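Local coordinates for hypothetical protein TM0486 (Thermotoga maritima, PDB 1VK8) that binds thiamin and takes part in the response of the cell to oxidative conditions, at the interface of chains A and B. Numbering follows the deposited sequence. Chains: chain A/B, hypothetical protein TM0486.

Helix 62-76 takes part in all three contacts, from both chains in contacts 1 and 2 and from chain A in contact 3, and the two copies face each other across a two-fold axis. Contact 1 joins the first halves of the two helices. Contact 2 lies about 10 Å from it, measured between the centres of their C-alpha atoms, and shares B:Lys70 with it. Contact 3 is about 14 Å from contact 1 and 22 Å from contact 2. Contacts 2 and 3 overlap in part as twins with the chains exchanged, placing A:Tyr91 or B:Tyr91 of strand 82-92 against the partner's helix. A charged centre flanked by aromatic ends probably holds this pair together.

Contact 1: the interface of chains A and B. Residues chain A 63, 66-67, 70; chain B 63, 66-67, 70.
Two copies of helix 62-76, one from each chain of this thiamine-binding family member, meet at a four-membered network of salt bridges. A:Lys70 NZ donates to B:Asp67 OD1 at 2.7 Å, and the twin bond from B:Lys70 NZ to A:Asp67 OD1 has the same length. Each lysine nitrogen also bonds within its own helix, A:Lys70 NZ reaching A:Asp67 OD1 at 3.1 Å. Each OD1 therefore accepts from both lysines, which approach opposite faces of its carboxylate plane; the lysine of the partner chain comes from the syn side, 26° out of plane for A:Asp67. The two lysines probably offset the repulsion between A:Asp67 OD1 and B:Asp67 OD1, 4.2 Å apart.

Lysine suits this place because its long chain, extended beyond CG, lets A:Lys70 cross the B:Glu63 and B:Asp67 side chains while its methylenes pack. A:Lys70 CD lies against B:Glu63 CD at 3.9 Å, and its side chain runs antiparallel past B:Met66. Water 2 links A:Lys70 NZ to B:Glu63 OE1, and water 1 serves the twin. The selenomethionines cross nearly at right angles, A:Met66 SE touching B:Met66 CE at 3.4 Å. Their chi3 differs (107° in A, -68° in B): the B methyl meets A:Met66 SE, but the A methyl turns away from B:Met66 SE.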
loop_
_atom_site.group_PDB
_atom_site.type_symbol
_atom_site.label_atom_id
_atom_site.label_comp_id
_atom_site.label_asym_id
_atom_site.label_seq_id
_atom_site.Cartn_x
_atom_site.Cartn_y
_atom_site.Cartn_z
ATOM N N GLU A 63 9.054 17.989 -1.623
ATOM C CA GLU A 63 8.609 18.555 -2.898
ATOM C C GLU A 63 9.538 18.127 -4.054
ATOM O O GLU A 63 9.066 17.834 -5.133
ATOM C CB GLU A 63 8.474 20.071 -2.796
ATOM C CG GLU A 63 7.444 20.474 -1.754
ATOM C CD GLU A 63 6.765 21.801 -2.020
ATOM O OE1 GLU A 63 7.108 22.497 -3.014
ATOM O OE2 GLU A 63 5.848 22.133 -1.220
HETATM N N MSE A 66 8.605 14.602 -4.984
HETATM C CA MSE A 66 7.401 14.588 -5.798
HETATM C C MSE A 66 7.697 14.995 -7.256
HETATM O O MSE A 66 7.137 14.389 -8.166
HETATM C CB MSE A 66 6.315 15.475 -5.224
HETATM C CG MSE A 66 5.856 15.111 -3.809
HETATM SE SE MSE A 66 5.142 13.226 -3.745
HETATM C CE MSE A 66 6.586 12.403 -2.833
ATOM N N ASP A 67 8.631 15.937 -7.484
ATOM C CA ASP A 67 9.003 16.324 -8.854
ATOM C C ASP A 67 9.785 15.199 -9.548
ATOM O O ASP A 67 9.622 14.957 -10.723
ATOM C CB ASP A 67 9.850 17.610 -8.868
ATOM C CG ASP A 67 9.051 18.871 -8.568
ATOM O OD1 ASP A 67 7.796 18.888 -8.665
ATOM O OD2 ASP A 67 9.641 19.923 -8.213
ATOM N N LYS A 70 7.400 12.592 -10.827
ATOM C CA LYS A 70 6.835 12.943 -12.146
ATOM C C LYS A 70 7.742 12.456 -13.289
ATOM O O LYS A 70 7.275 11.880 -14.245
ATOM C CB LYS A 70 6.664 14.458 -12.317
ATOM C CG LYS A 70 5.807 15.160 -11.267
ATOM C CD LYS A 70 5.854 16.659 -11.553
ATOM C CE LYS A 70 5.097 17.473 -10.587
ATOM N NZ LYS A 70 5.478 18.856 -10.746
ATOM N N GLU B 63 0.789 15.157 -13.363
ATOM C CA GLU B 63 1.710 16.132 -12.773
ATOM C C GLU B 63 0.935 17.135 -11.910
ATOM O O GLU B 63 1.416 17.575 -10.872
ATOM C CB GLU B 63 2.515 16.811 -13.870
ATOM C CG GLU B 63 3.363 15.791 -14.655
ATOM C CD GLU B 63 4.641 16.361 -15.278
ATOM O OE1 GLU B 63 4.856 17.590 -15.247
ATOM O OE2 GLU B 63 5.458 15.558 -15.788
HETATM N N MSE B 66 0.286 15.484 -8.648
HETATM C CA MSE B 66 1.505 15.466 -7.840
HETATM C C MSE B 66 1.733 16.822 -7.165
HETATM O O MSE B 66 2.117 16.891 -5.990
HETATM C CB MSE B 66 2.714 15.028 -8.666
HETATM C CG MSE B 66 2.621 13.609 -9.181
HETATM SE SE MSE B 66 2.345 12.273 -7.696
HETATM C CE MSE B 66 4.018 12.438 -6.867
ATOM N N ASP B 67 1.444 17.911 -7.871
ATOM C CA ASP B 67 1.563 19.248 -7.314
ATOM C C ASP B 67 0.525 19.485 -6.228
ATOM O O ASP B 67 0.816 20.114 -5.210
ATOM C CB ASP B 67 1.424 20.296 -8.427
ATOM C CG ASP B 67 2.671 20.376 -9.325
ATOM O OD1 ASP B 67 3.783 19.945 -8.926
ATOM O OD2 ASP B 67 2.607 20.873 -10.463
ATOM N N LYS B 70 1.557 17.930 -3.039
ATOM C CA LYS B 70 2.522 18.774 -2.291
ATOM C C LYS B 70 1.757 19.720 -1.357
ATOM O O LYS B 70 2.119 19.863 -0.206
ATOM C CB LYS B 70 3.409 19.617 -3.220
ATOM C CG LYS B 70 4.337 18.836 -4.138
ATOM C CD LYS B 70 4.990 19.829 -5.077
ATOM C CE LYS B 70 5.778 19.252 -6.219
ATOM N NZ LYS B 70 6.167 20.369 -7.117
HETATM O O HOH W 1 7.727 22.285 -5.618
HETATM O O HOH W 2 4.769 19.555 -13.461
HETATM O O HOH W 3 4.807 20.158 0.424
#

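Contact 2: the interface of chains A and B. Residues chain A 62, 91; chain B 69-70, 73-74, 77, 85.
A:Phe62 and A:Tyr91 both pack on B:Ala73 in an aromatic patch of the dimer interface, where the start of helix 62-76 and strand 82-92 of chain A meet helix 62-76 of chain B. The apolar contacts centre on the methyl group of B:Ala73. A:Phe62 touches it with one corner of its ring, CE2 lying 3.5 Å from B:Ala73 CB. The same CE2 sits 3.8 Å from B:Lys70 CA, so the phenyl group also rests on the helix backbone. Its CZ points towards B:Val69 CG1, 4.2 Å away, and B:Leu85 lies farther out beyond this end of the ring. With CG anti to the backbone N (chi1 -179°), A:Phe62 reaches out from the first turn of its helix to the partner. Alanine suits the centre because its short side chain lets two rings approach the helix together: A:Tyr91 CE2 is 3.7 Å from B:Ala73 CB. Within chain A, A:Phe62 CD2 lies at the edge of the tyrosine ring.

Polar contacts gather round the phenol, which lets tyrosine combine a packing ring with a hydroxyl at the rim. B:Arg74 NH1 gives A:Tyr91 OH a weak hydrogen bond, but this arginine is poorly ordered. B:Glu77 is poorly ordered too, and its modelled overlap with the phenol is doubtful. Farther out, water 4 lies 3.3 Å from A:Tyr91 OH.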
loop_
_atom_site.group_PDB
_atom_site.type_symbol
_atom_site.label_atom_id
_atom_site.label_comp_id
_atom_site.label_asym_id
_atom_site.label_seq_id
_atom_site.Cartn_x
_atom_site.Cartn_y
_atom_site.Cartn_z
ATOM N N PHE A 62 10.642 16.702 0.475
ATOM C CA PHE A 62 9.380 16.182 -0.030
ATOM C C PHE A 62 9.032 16.677 -1.425
ATOM O O PHE A 62 8.699 15.873 -2.290
ATOM C CB PHE A 62 8.227 16.527 0.907
ATOM C CG PHE A 62 6.873 15.995 0.449
ATOM C CD1 PHE A 62 6.688 14.658 0.191
ATOM C CD2 PHE A 62 5.799 16.838 0.286
ATOM C CE1 PHE A 62 5.439 14.171 -0.218
ATOM C CE2 PHE A 62 4.549 16.338 -0.130
ATOM C CZ PHE A 62 4.389 15.026 -0.380
ATOM N N TYR A 91 5.733 11.450 6.770
ATOM C CA TYR A 91 5.827 12.895 6.788
ATOM C C TYR A 91 5.833 13.322 8.221
ATOM O O TYR A 91 4.936 12.988 8.952
ATOM C CB TYR A 91 4.631 13.480 6.044
ATOM C CG TYR A 91 4.753 14.959 5.732
ATOM C CD1 TYR A 91 4.513 15.899 6.709
ATOM C CD2 TYR A 91 5.149 15.395 4.463
ATOM C CE1 TYR A 91 4.623 17.259 6.434
ATOM C CE2 TYR A 91 5.274 16.749 4.187
ATOM C CZ TYR A 91 4.996 17.668 5.167
ATOM O OH TYR A 91 5.099 19.017 4.914
ATOM N N VAL B 69 -0.744 17.186 -4.347
ATOM C CA VAL B 69 -0.320 16.349 -3.223
ATOM C C VAL B 69 0.702 17.115 -2.399
ATOM O O VAL B 69 0.690 17.004 -1.188
ATOM C CB VAL B 69 0.198 14.968 -3.704
ATOM C CG1 VAL B 69 0.922 14.193 -2.581
ATOM C CG2 VAL B 69 -0.927 14.151 -4.264
ATOM N N LYS B 70 1.557 17.930 -3.039
ATOM C CA LYS B 70 2.522 18.774 -2.291
ATOM C C LYS B 70 1.757 19.720 -1.357
ATOM O O LYS B 70 2.119 19.863 -0.206
ATOM C CB LYS B 70 3.409 19.617 -3.220
ATOM C CG LYS B 70 4.337 18.836 -4.138
ATOM C CD LYS B 70 4.990 19.829 -5.077
ATOM C CE LYS B 70 5.778 19.252 -6.219
ATOM N NZ LYS B 70 6.167 20.369 -7.117
ATOM N N ALA B 73 -0.044 17.842 1.692
ATOM C CA ALA B 73 0.853 17.496 2.795
ATOM C C ALA B 73 1.131 18.698 3.702
ATOM O O ALA B 73 1.064 18.584 4.933
ATOM C CB ALA B 73 2.127 16.923 2.268
ATOM N N ARG B 74 1.383 19.856 3.092
ATOM C CA ARG B 74 1.652 21.073 3.831
ATOM C C ARG B 74 0.416 21.485 4.596
ATOM O O ARG B 74 0.504 21.848 5.738
ATOM C CB ARG B 74 2.135 22.194 2.910
ATOM C CG ARG B 74 3.583 22.016 2.524
ATOM C CD ARG B 74 4.589 22.630 3.526
ATOM N NE ARG B 74 5.874 22.941 2.896
ATOM C CZ ARG B 74 6.730 22.038 2.394
ATOM N NH1 ARG B 74 6.481 20.718 2.445
ATOM N NH2 ARG B 74 7.860 22.469 1.830
ATOM N N GLU B 77 -0.172 19.349 7.902
ATOM C CA GLU B 77 0.724 19.672 9.037
ATOM C C GLU B 77 0.057 20.416 10.188
ATOM O O GLU B 77 0.397 20.178 11.338
ATOM C CB GLU B 77 1.893 20.549 8.604
ATOM C CG GLU B 77 2.865 19.907 7.659
ATOM C CD GLU B 77 4.053 20.808 7.314
ATOM O OE1 GLU B 77 4.221 21.869 7.936
ATOM O OE2 GLU B 77 4.820 20.447 6.397
ATOM N N LEU B 85 1.306 9.220 4.380
ATOM C CA LEU B 85 0.561 9.595 3.206
ATOM C C LEU B 85 0.899 8.608 2.100
ATOM O O LEU B 85 2.047 8.459 1.732
ATOM C CB LEU B 85 0.916 11.018 2.833
ATOM C CG LEU B 85 0.347 11.567 1.545
ATOM C CD1 LEU B 85 -1.165 11.628 1.598
ATOM C CD2 LEU B 85 0.918 12.933 1.260
HETATM O O HOH W 4 7.921 20.108 6.221
#

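Contact 3: the interface of chains A and B. Residues chain A 73-74, 77; chain B 14, 91, 93.
A:Ala73 CB meets the ring of B:Tyr91 at CE2, 3.8 Å away, and forms the apolar centre of this contact. The small methyl lets the tyrosine lie close to helix 62-76 of chain A, while the ring carries its hydroxyl beyond the methyl to the polar rim. A chi1 of -167° swings the B:Tyr91 ring away from its own backbone nitrogen and out towards this helix. At the rim, A:Arg74 NH1 and the phenol oxygen B:Tyr91 OH are 2.8 Å apart and make a hydrogen bond. The guanidinium and ring planes are 67° apart, with NH1 arriving at the ring's edge and in its plane. Arginine suits the spot through its reach: the chain bends at chi2 and chi3 to bring NH1 back to the hydroxyl, and B:Pro14 CD lies at the guanidinium edge, 3.8 Å from NH1. The phenol in turn donates to A:Glu77 OE1 at 3.3 Å, nearly along the carboxylate C-O axis, although this glutamate is poorly ordered. Farther out, A:Glu77 CG approaches B:Ala93 CB at 4.1 Å. The site lies where the C-terminal end of helix 62-76 and the loop after it in chain A face the end of strand 82-92 in chain B.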
loop_
_atom_site.group_PDB
_atom_site.type_symbol
_atom_site.label_atom_id
_atom_site.label_comp_id
_atom_site.label_asym_id
_atom_site.label_seq_id
_atom_site.Cartn_x
_atom_site.Cartn_y
_atom_site.Cartn_z
ATOM N N ALA A 73 7.795 8.487 -13.631
ATOM C CA ALA A 73 6.647 7.920 -14.316
ATOM C C ALA A 73 6.786 8.042 -15.826
ATOM O O ALA A 73 6.492 7.098 -16.550
ATOM C CB ALA A 73 5.387 8.555 -13.842
ATOM N N ARG A 74 7.228 9.207 -16.299
ATOM C CA ARG A 74 7.401 9.465 -17.725
ATOM C C ARG A 74 8.480 8.551 -18.303
ATOM O O ARG A 74 8.311 7.948 -19.366
ATOM C CB ARG A 74 7.810 10.938 -17.943
ATOM C CG ARG A 74 7.163 11.600 -19.141
ATOM C CD ARG A 74 5.774 12.118 -18.857
ATOM N NE ARG A 74 5.655 12.527 -17.469
ATOM C CZ ARG A 74 4.535 12.545 -16.734
ATOM N NH1 ARG A 74 3.320 12.183 -17.218
ATOM N NH2 ARG A 74 4.664 12.938 -15.472
ATOM N N GLU A 77 7.430 4.833 -18.758
ATOM C CA GLU A 77 6.563 4.647 -19.919
ATOM C C GLU A 77 7.240 3.953 -21.096
ATOM O O GLU A 77 6.582 3.188 -21.789
ATOM C CB GLU A 77 5.972 5.993 -20.349
ATOM C CG GLU A 77 4.739 5.912 -21.246
ATOM C CD GLU A 77 4.209 7.296 -21.621
ATOM O OE1 GLU A 77 4.039 8.171 -20.716
ATOM O OE2 GLU A 77 3.979 7.509 -22.836
ATOM N N PRO B 14 -0.661 12.271 -19.573
ATOM C CA PRO B 14 -1.947 11.515 -19.399
ATOM C C PRO B 14 -2.722 11.814 -18.113
ATOM O O PRO B 14 -2.094 12.145 -17.050
ATOM C CB PRO B 14 -1.484 10.045 -19.339
ATOM C CG PRO B 14 -0.059 10.127 -18.822
ATOM C CD PRO B 14 0.500 11.351 -19.571
ATOM N N TYR B 91 -0.991 4.245 -13.626
ATOM C CA TYR B 91 -0.432 5.043 -14.692
ATOM C C TYR B 91 -0.592 4.276 -15.985
ATOM O O TYR B 91 -0.082 3.203 -16.109
ATOM C CB TYR B 91 1.063 5.310 -14.442
ATOM C CG TYR B 91 1.631 6.391 -15.353
ATOM C CD1 TYR B 91 2.090 6.086 -16.625
ATOM C CD2 TYR B 91 1.655 7.722 -14.945
ATOM C CE1 TYR B 91 2.594 7.099 -17.486
ATOM C CE2 TYR B 91 2.126 8.723 -15.789
ATOM C CZ TYR B 91 2.605 8.414 -17.032
ATOM O OH TYR B 91 3.085 9.419 -17.816
ATOM N N ALA B 93 -0.282 4.919 -20.241
ATOM C CA ALA B 93 -0.069 5.714 -21.445
ATOM C C ALA B 93 -1.398 5.937 -22.171
ATOM O O ALA B 93 -2.105 4.985 -22.524
ATOM C CB ALA B 93 0.942 4.993 -22.375
#